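Local coordinates for N-acetyltransferase domain-containing protein (Xanthomonas campestris pv. campestris, PDB 2OZH), which is a putative acetyltransferase of the GNAT family and probably transfers acyl groups, though its substrate is not established, at residues R40-S45 against V57-V62; T9-L14 against S45-G50. One frame throughout, in Å; residues are numbered along the deposited sequence.

Contact 1 of 2, residues R40-S45 against V57-V62. With EDO (1,2-ethanediol), chain G.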
ATOM      1  N   ARG A  40      -2.574   8.323 -13.054  1.00 11.24           N
ATOM      2  CA  ARG A  40      -3.505   7.604 -12.186  1.00 10.84           C
ATOM      3  C   ARG A  40      -2.889   7.330 -10.814  1.00 11.65           C
ATOM      4  O   ARG A  40      -3.533   7.506  -9.772  1.00 12.24           O
ATOM      5  CB  ARG A  40      -3.941   6.314 -12.862  1.00 12.30           C
ATOM      6  CG  ARG A  40      -4.987   5.529 -12.087  1.00 13.46           C
ATOM      7  CD  ARG A  40      -5.608   4.401 -12.916  1.00 17.93           C
ATOM      8  NE  ARG A  40      -6.178   4.961 -14.138  1.00 24.04           N
ATOM      9  CZ  ARG A  40      -5.796   4.692 -15.390  1.00 25.12           C
ATOM     10  NH1 ARG A  40      -4.881   3.779 -15.668  1.00 27.18           N
ATOM     11  NH2 ARG A  40      -6.388   5.338 -16.399  1.00 33.24           N
ATOM     12  N   ALA A  41      -1.641   6.905 -10.810  1.00 11.01           N
ATOM     13  CA  ALA A  41      -0.959   6.628  -9.561  1.00 11.04           C
ATOM     14  C   ALA A  41      -0.946   7.856  -8.684  1.00 11.01           C
ATOM     15  O   ALA A  41      -1.252   7.798  -7.488  1.00 11.90           O
ATOM     16  CB  ALA A  41       0.481   6.176  -9.838  1.00 12.51           C
ATOM     17  N   ILE A  42      -0.563   9.003  -9.247  1.00 10.96           N
ATOM     18  CA  ILE A  42      -0.502  10.244  -8.499  1.00 10.62           C
ATOM     19  C   ILE A  42      -1.868  10.635  -7.955  1.00 10.89           C
ATOM     20  O   ILE A  42      -1.980  11.055  -6.796  1.00 11.64           O
ATOM     21  CB  ILE A  42       0.145  11.334  -9.406  1.00 12.03           C
ATOM     22  CG1 ILE A  42       1.659  11.092  -9.468  1.00 12.37           C
ATOM     23  CG2 ILE A  42      -0.192  12.739  -8.934  1.00 11.83           C
ATOM     24  CD1 ILE A  42       2.398  11.936 -10.490  1.00 14.03           C
ATOM     25  N   ASP A  43      -2.900  10.462  -8.790  1.00 10.93           N
ATOM     26  CA  ASP A  43      -4.252  10.833  -8.399  1.00 10.80           C
ATOM     27  C   ASP A  43      -4.714  10.057  -7.168  1.00 10.88           C
ATOM     28  O   ASP A  43      -5.529  10.556  -6.382  1.00 14.05           O
ATOM     29  CB  ASP A  43      -5.224  10.577  -9.528  1.00 12.22           C
ATOM     30  CG  ASP A  43      -5.079  11.538 -10.699  1.00 15.98           C
ATOM     31  OD1 ASP A  43      -4.414  12.565 -10.594  1.00 16.51           O
ATOM     32  OD2 ASP A  43      -5.705  11.227 -11.742  1.00 17.42           O
ATOM     33  N   HIS A  44      -4.158   8.875  -6.945  1.00 11.00           N
ATOM     34  CA  HIS A  44      -4.591   8.003  -5.839  1.00 11.15           C
ATOM     35  C   HIS A  44      -3.550   7.797  -4.768  1.00 11.94           C
ATOM     36  O   HIS A  44      -3.623   6.858  -3.970  1.00 12.98           O
ATOM     37  CB  HIS A  44      -5.078   6.668  -6.407  1.00 10.75           C
ATOM     38  CG  HIS A  44      -6.273   6.821  -7.261  1.00 11.29           C
ATOM     39  ND1 HIS A  44      -7.529   7.004  -6.733  1.00 14.74           N
ATOM     40  CD2 HIS A  44      -6.393   6.884  -8.611  1.00 13.12           C
ATOM     41  CE1 HIS A  44      -8.381   7.144  -7.736  1.00 16.45           C
ATOM     42  NE2 HIS A  44      -7.723   7.088  -8.878  1.00 17.57           N
ATOM     43  N   SER A  45      -2.583   8.699  -4.707  1.00 11.73           N
ATOM     44  CA  SER A  45      -1.527   8.665  -3.728  1.00 11.01           C
ATOM     45  C   SER A  45      -1.396   9.980  -3.013  1.00 11.79           C
ATOM     46  O   SER A  45      -1.871  11.012  -3.499  1.00 12.80           O
ATOM     47  CB  SER A  45      -0.174   8.397  -4.420  1.00 12.94           C
ATOM     48  OG  SER A  45      -0.205   7.167  -5.128  1.00 12.86           O
ATOM     49  N   VAL A  57      12.126  19.695  -8.269  1.00 11.09           N
ATOM     50  CA  VAL A  57      13.463  19.119  -8.137  1.00 11.34           C
ATOM     51  C   VAL A  57      13.470  17.757  -7.454  1.00 11.20           C
ATOM     52  O   VAL A  57      14.497  17.070  -7.494  1.00 10.85           O
ATOM     53  CB  VAL A  57      14.397  20.060  -7.359  1.00 12.06           C
ATOM     54  CG1 VAL A  57      14.489  21.416  -8.101  1.00 14.10           C
ATOM     55  CG2 VAL A  57      13.995  20.244  -5.937  1.00 13.95           C
ATOM     56  N   ALA A  58      12.369  17.347  -6.819  1.00 10.39           N
ATOM     57  CA  ALA A  58      12.382  16.098  -6.047  1.00 10.65           C
ATOM     58  C   ALA A  58      10.964  15.610  -5.895  1.00 10.29           C
ATOM     59  O   ALA A  58      10.001  16.369  -6.067  1.00 10.68           O
ATOM     60  CB  ALA A  58      13.009  16.322  -4.679  1.00 11.26           C
ATOM     61  N   PHE A  59      10.816  14.329  -5.532  1.00 10.20           N
ATOM     62  CA  PHE A  59       9.519  13.685  -5.422  1.00  9.70           C
ATOM     63  C   PHE A  59       9.604  12.506  -4.472  1.00  9.99           C
ATOM     64  O   PHE A  59      10.637  11.857  -4.364  1.00 11.18           O
ATOM     65  CB  PHE A  59       9.146  13.128  -6.807  1.00 10.94           C
ATOM     66  CG  PHE A  59       7.725  12.592  -6.954  1.00  9.92           C
ATOM     67  CD1 PHE A  59       6.626  13.401  -6.736  1.00  9.77           C
ATOM     68  CD2 PHE A  59       7.501  11.283  -7.325  1.00 10.47           C
ATOM     69  CE1 PHE A  59       5.337  12.916  -6.907  1.00  9.87           C
ATOM     70  CE2 PHE A  59       6.249  10.810  -7.517  1.00 11.70           C
ATOM     71  CZ  PHE A  59       5.158  11.607  -7.341  1.00 10.33           C
ATOM     72  N   ALA A  60       8.486  12.243  -3.810  1.00 10.58           N
ATOM     73  CA  ALA A  60       8.281  11.000  -3.063  1.00 11.71           C
ATOM     74  C   ALA A  60       6.810  10.721  -3.063  1.00 11.26           C
ATOM     75  O   ALA A  60       6.003  11.639  -3.080  1.00 12.49           O
ATOM     76  CB  ALA A  60       8.790  11.148  -1.609  1.00 12.53           C
ATOM     77  N   ARG A  61       6.440   9.451  -3.052  1.00 10.66           N
ATOM     78  CA  ARG A  61       5.051   9.068  -3.198  1.00 11.23           C
ATOM     79  C   ARG A  61       4.659   8.005  -2.178  1.00 10.36           C
ATOM     80  O   ARG A  61       5.394   7.041  -1.992  1.00 11.91           O
ATOM     81  CB  ARG A  61       4.763   8.565  -4.615  1.00 11.84           C
ATOM     82  CG  ARG A  61       3.277   8.332  -4.875  1.00 13.58           C
ATOM     83  CD  ARG A  61       2.981   8.191  -6.351  1.00 11.72           C
ATOM     84  NE  ARG A  61       3.567   7.009  -6.956  1.00 11.49           N
ATOM     85  CZ  ARG A  61       2.952   5.840  -7.060  1.00 12.42           C
ATOM     86  NH1 ARG A  61       1.773   5.636  -6.495  1.00 12.36           N
ATOM     87  NH2 ARG A  61       3.508   4.874  -7.752  1.00 13.42           N
ATOM     88  N   VAL A  62       3.532   8.221  -1.527  1.00 10.70           N
ATOM     89  CA  VAL A  62       3.041   7.314  -0.503  1.00 11.05           C
ATOM     90  C   VAL A  62       1.654   6.788  -0.882  1.00 10.95           C
ATOM     91  O   VAL A  62       0.759   7.558  -1.209  1.00 11.84           O
ATOM     92  CB  VAL A  62       3.014   8.011   0.872  1.00 10.97           C
ATOM     93  CG1 VAL A  62       2.419   7.088   1.948  1.00 12.73           C
ATOM     94  CG2 VAL A  62       4.396   8.471   1.269  1.00 12.39           C
TER
HETATM   95  C1  EDO G 303     -10.785   4.613 -10.216  1.00 45.88           C
HETATM   96  O1  EDO G 303     -10.757   4.997  -8.837  1.00 51.60           O
HETATM   97  C2  EDO G 303      -9.378   4.220 -10.638  1.00 41.69           C
HETATM   98  O2  EDO G 303      -8.810   5.248 -11.449  1.00 45.94           O

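Contact 2 of 2, residues T9-L14 against S45-G50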
ATOM      1  N   THR A   9       2.217  18.825  -0.680  1.00 11.55           N
ATOM      2  CA  THR A   9       1.417  17.661  -0.981  1.00 11.32           C
ATOM      3  C   THR A   9       0.222  17.973  -1.888  1.00 12.37           C
ATOM      4  O   THR A   9      -0.658  17.141  -2.071  1.00 12.69           O
ATOM      5  CB  THR A   9       0.903  16.956   0.285  1.00 12.82           C
ATOM      6  OG1 THR A   9       0.212  17.918   1.094  1.00 17.61           O
ATOM      7  CG2 THR A   9       2.054  16.352   1.048  1.00 14.54           C
ATOM      8  N   ASP A  10       0.213  19.161  -2.497  1.00 11.23           N
ATOM      9  CA  ASP A  10      -0.816  19.556  -3.446  1.00 10.40           C
ATOM     10  C   ASP A  10      -0.456  19.057  -4.843  1.00 10.69           C
ATOM     11  O   ASP A  10       0.467  19.598  -5.473  1.00 10.75           O
ATOM     12  CB  ASP A  10      -0.943  21.079  -3.408  1.00 11.12           C
ATOM     13  CG  ASP A  10      -2.041  21.600  -4.308  1.00 16.47           C
ATOM     14  OD1 ASP A  10      -2.537  20.909  -5.211  1.00 14.12           O
ATOM     15  OD2 ASP A  10      -2.389  22.789  -4.104  1.00 21.81           O
ATOM     16  N   ASN A  11      -1.179  18.044  -5.332  1.00 11.15           N
ATOM     17  CA  ASN A  11      -0.840  17.455  -6.601  1.00 10.52           C
ATOM     18  C   ASN A  11      -0.897  18.426  -7.755  1.00 11.07           C
ATOM     19  O   ASN A  11      -0.234  18.185  -8.786  1.00 10.51           O
ATOM     20  CB  ASN A  11      -1.745  16.279  -6.921  1.00 11.46           C
ATOM     21  CG  ASN A  11      -1.455  15.030  -6.086  1.00 12.10           C
ATOM     22  OD1 ASN A  11      -0.536  14.986  -5.283  1.00 11.99           O
ATOM     23  ND2 ASN A  11      -2.239  13.995  -6.340  1.00 13.71           N
ATOM     24  N   SER A  12      -1.672  19.502  -7.618  1.00 10.17           N
ATOM     25  CA  SER A  12      -1.751  20.459  -8.706  1.00 10.80           C
ATOM     26  C   SER A  12      -0.427  21.148  -9.032  1.00 10.91           C
ATOM     27  O   SER A  12      -0.269  21.646 -10.154  1.00 12.00           O
ATOM     28  CB  SER A  12      -2.839  21.506  -8.466  1.00 11.62           C
ATOM     29  OG  SER A  12      -2.480  22.377  -7.414  1.00 14.05           O
ATOM     30  N   LEU A  13       0.486  21.213  -8.075  1.00 10.71           N
ATOM     31  CA  LEU A  13       1.810  21.797  -8.286  1.00  9.17           C
ATOM     32  C   LEU A  13       2.779  20.833  -8.968  1.00 10.68           C
ATOM     33  O   LEU A  13       3.778  21.281  -9.529  1.00 10.52           O
ATOM     34  CB  LEU A  13       2.423  22.213  -6.961  1.00 10.78           C
ATOM     35  CG  LEU A  13       1.787  23.467  -6.379  1.00 11.14           C
ATOM     36  CD1 LEU A  13       2.016  23.550  -4.872  1.00 12.70           C
ATOM     37  CD2 LEU A  13       2.334  24.700  -7.049  1.00 11.63           C
ATOM     38  N   LEU A  14       2.497  19.532  -8.973  1.00 10.56           N
ATOM     39  CA  LEU A  14       3.454  18.576  -9.540  1.00 10.58           C
ATOM     40  C   LEU A  14       3.660  18.801 -11.029  1.00 10.68           C
ATOM     41  O   LEU A  14       2.707  19.125 -11.760  1.00 11.24           O
ATOM     42  CB  LEU A  14       2.971  17.149  -9.308  1.00 10.60           C
ATOM     43  CG  LEU A  14       2.876  16.692  -7.849  1.00 12.18           C
ATOM     44  CD1 LEU A  14       2.176  15.347  -7.794  1.00 10.88           C
ATOM     45  CD2 LEU A  14       4.242  16.625  -7.189  1.00 10.90           C
ATOM     46  N   SER A  45      -2.583   8.699  -4.707  1.00 11.73           N
ATOM     47  CA  SER A  45      -1.527   8.665  -3.728  1.00 11.01           C
ATOM     48  C   SER A  45      -1.396   9.980  -3.013  1.00 11.79           C
ATOM     49  O   SER A  45      -1.871  11.012  -3.499  1.00 12.80           O
ATOM     50  CB  SER A  45      -0.174   8.397  -4.420  1.00 12.94           C
ATOM     51  OG  SER A  45      -0.205   7.167  -5.128  1.00 12.86           O
ATOM     52  N   LEU A  46      -0.698   9.952  -1.880  1.00 10.96           N
ATOM     53  CA  LEU A  46      -0.255  11.142  -1.183  1.00 11.18           C
ATOM     54  C   LEU A  46       1.155  11.432  -1.651  1.00 10.33           C
ATOM     55  O   LEU A  46       2.095  10.686  -1.406  1.00 11.14           O
ATOM     56  CB  LEU A  46      -0.286  10.948   0.332  1.00 10.89           C
ATOM     57  CG  LEU A  46       0.177  12.134   1.178  1.00 11.81           C
ATOM     58  CD1 LEU A  46      -0.661  13.350   0.950  1.00 13.34           C
ATOM     59  CD2 LEU A  46       0.115  11.752   2.658  1.00 13.34           C
ATOM     60  N   CYS A  47       1.280  12.489  -2.446  1.00 10.93           N
ATOM     61  CA  CYS A  47       2.515  12.798  -3.139  1.00 10.94           C
ATOM     62  C   CYS A  47       3.183  14.003  -2.512  1.00 11.10           C
ATOM     63  O   CYS A  47       2.511  14.956  -2.095  1.00 11.90           O
ATOM     64  CB  CYS A  47       2.276  13.090  -4.613  1.00 11.23           C
ATOM     65  SG  CYS A  47       1.527  11.725  -5.526  1.00 12.61           S
ATOM     66  N   PHE A  48       4.510  13.945  -2.452  1.00 11.39           N
ATOM     67  CA  PHE A  48       5.356  15.010  -1.877  1.00 11.69           C
ATOM     68  C   PHE A  48       6.237  15.530  -3.005  1.00 10.72           C
ATOM     69  O   PHE A  48       7.087  14.810  -3.530  1.00 11.61           O
ATOM     70  CB  PHE A  48       6.219  14.450  -0.734  1.00 11.41           C
ATOM     71  CG  PHE A  48       5.395  13.973   0.431  1.00 11.43           C
ATOM     72  CD1 PHE A  48       4.735  12.770   0.378  1.00 11.68           C
ATOM     73  CD2 PHE A  48       5.257  14.741   1.589  1.00 11.86           C
ATOM     74  CE1 PHE A  48       3.950  12.346   1.439  1.00 11.54           C
ATOM     75  CE2 PHE A  48       4.470  14.331   2.635  1.00 12.04           C
ATOM     76  CZ  PHE A  48       3.819  13.133   2.564  1.00 10.38           C
ATOM     77  N   GLY A  49       6.036  16.782  -3.363  1.00 11.44           N
ATOM     78  CA  GLY A  49       6.895  17.414  -4.350  1.00 11.22           C
ATOM     79  C   GLY A  49       7.817  18.393  -3.685  1.00 11.61           C
ATOM     80  O   GLY A  49       7.426  19.095  -2.762  1.00 12.19           O
ATOM     81  N   GLY A  50       9.051  18.469  -4.160  1.00 11.20           N
ATOM     82  CA  GLY A  50       9.983  19.483  -3.737  1.00 10.81           C
ATOM     83  C   GLY A  50      10.293  20.420  -4.899  1.00 10.13           C
ATOM     84  O   GLY A  50      10.476  19.959  -6.021  1.00 11.10           O
TER
HETATM   85  O   HOH W   1      -0.878  14.468  -2.638  1.00 10.54           O
HETATM   86  O   HOH W   2       1.818  16.560  -4.319  1.00 12.57           O

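Contact 1 of 2, residues R40-S45 against V57-V62
Arg-61 reaches from strand 55-64 to Ser-45, just past the end of helix 35-43, and its NH1 donates a hydrogen bond to Ser-45 OG at 2.9 Å. The bond is fairly straight, with an N-H...O angle of 152°. The hydroxyl lies in the guanidinium plane. Ala-41 CB covers one face of the same group, 3.6 Å from Arg-61 NH1 and offset toward the rim. The Arg-61 chain bends at chi3 (66°), which turns NE out of the line of the chain. Ser-45 CB also lies 3.5 Å from Arg-61 CG and 3.4 Å from Val-62 O. Two residues earlier on the strand, Ile-42 CG1 meets Phe-59 CZ at 4.1 Å, an oblique apolar contact.

Ser-45 OG is itself held from the helix. It donates to Ala-41 O at 2.7 Å, from above the carbonyl plane. His-44 N reaches the same oxygen from the opposite face. Further out, Arg-61 NE forms a salt bridge with Asp-74 OD2 of strand 69-77. NH1 makes a second salt bridge with Asp-65 OD2 of the second subunit, and NH2 donates a hydrogen bond to Thr-68 OG1 of that subunit.

The buried guanidinium is therefore gripped at all three nitrogens. Two carboxylates, one from each subunit, probably offset its positive charge. Ser-45 OG donates to Ala-41 O and accepts from Arg-61, so one hydroxyl links helix end to strand.

Contact 2 of 2, residues T9-L14 against S45-G50
Thr-9 lies against strand 46-52, with its CA nearest that of Phe-48. Its side chain can be followed outward. Thr-9 CB lies 3.5 Å from Cys-47 O, with Leu-46 CD1 a little farther off. CG2 is anti to the carbonyl carbon and beside the backbone N, and it comes equally near Cys-47 O. From there Thr-9 CG2 lies over one face of the Phe-48 ring, 3.8 Å from the centroid and 24° off the ring normal. This is a CH-pi contact, offset toward the CD2 and CE2 rim. The two side chains run side by side and point the same way. Thr-9 CA makes a C-H...O contact of 3.1 Å with Cys-47 O.

Two waters supplement the direct contacts. One accepts from Cys-47 N and bonds to Thr-9 O and Asn-11 OD1. The second bonds to Asn-11 OD1 and, at 2.8 Å, to Cys-47 O. Asn-11 OD1 thus meets both waters and also lies 3.5 Å from Cys-47 CB. Asn-11 ND2 makes a weak hydrogen bond to Ile-42 O.

Leu-14 closes the apolar side. Leu-14 CD1 packs on Cys-47 CB at 3.9 Å. Gly-49 has no side chain, and Leu-14 CD2 comes within 4.0 Å of Gly-49 CA.

Asp-10 shapes the turn between these contacts. Asp-10 OD1 accepts from Ser-12 N at 2.9 Å and from Ser-12 OG, both from the same face of the carboxylate. The bond to Ser-12 N makes an Asx turn that leads into and overlaps the 3-10 segment 11-13. The arrangement is that of the first beta-alpha connection of the GNAT fold. The chain leaves edge strand 6-8, and waters bridge it to the neighbouring strand before helix 16-26 begins.

In the fold
Both contacts reach the same sheet, with centres about 6 Å apart. Strands 46-52 and 55-64 are antiparallel neighbours, and Ser-45 belongs to both contacts. Contact 1 is fully buried and lies nearer the centre of the chain. It joins helix 35-43 to strand 55-64 through a charged group that also reaches the second subunit. Contact 2 is partly buried and lies toward edge strand 6-8. It relies on waters, methyl groups and a ring face, with no direct hydrogen bond between its segments. Leu-14 touches Ile-42 and Phe-59, joining the apolar parts of the two contacts on one side of the sheet.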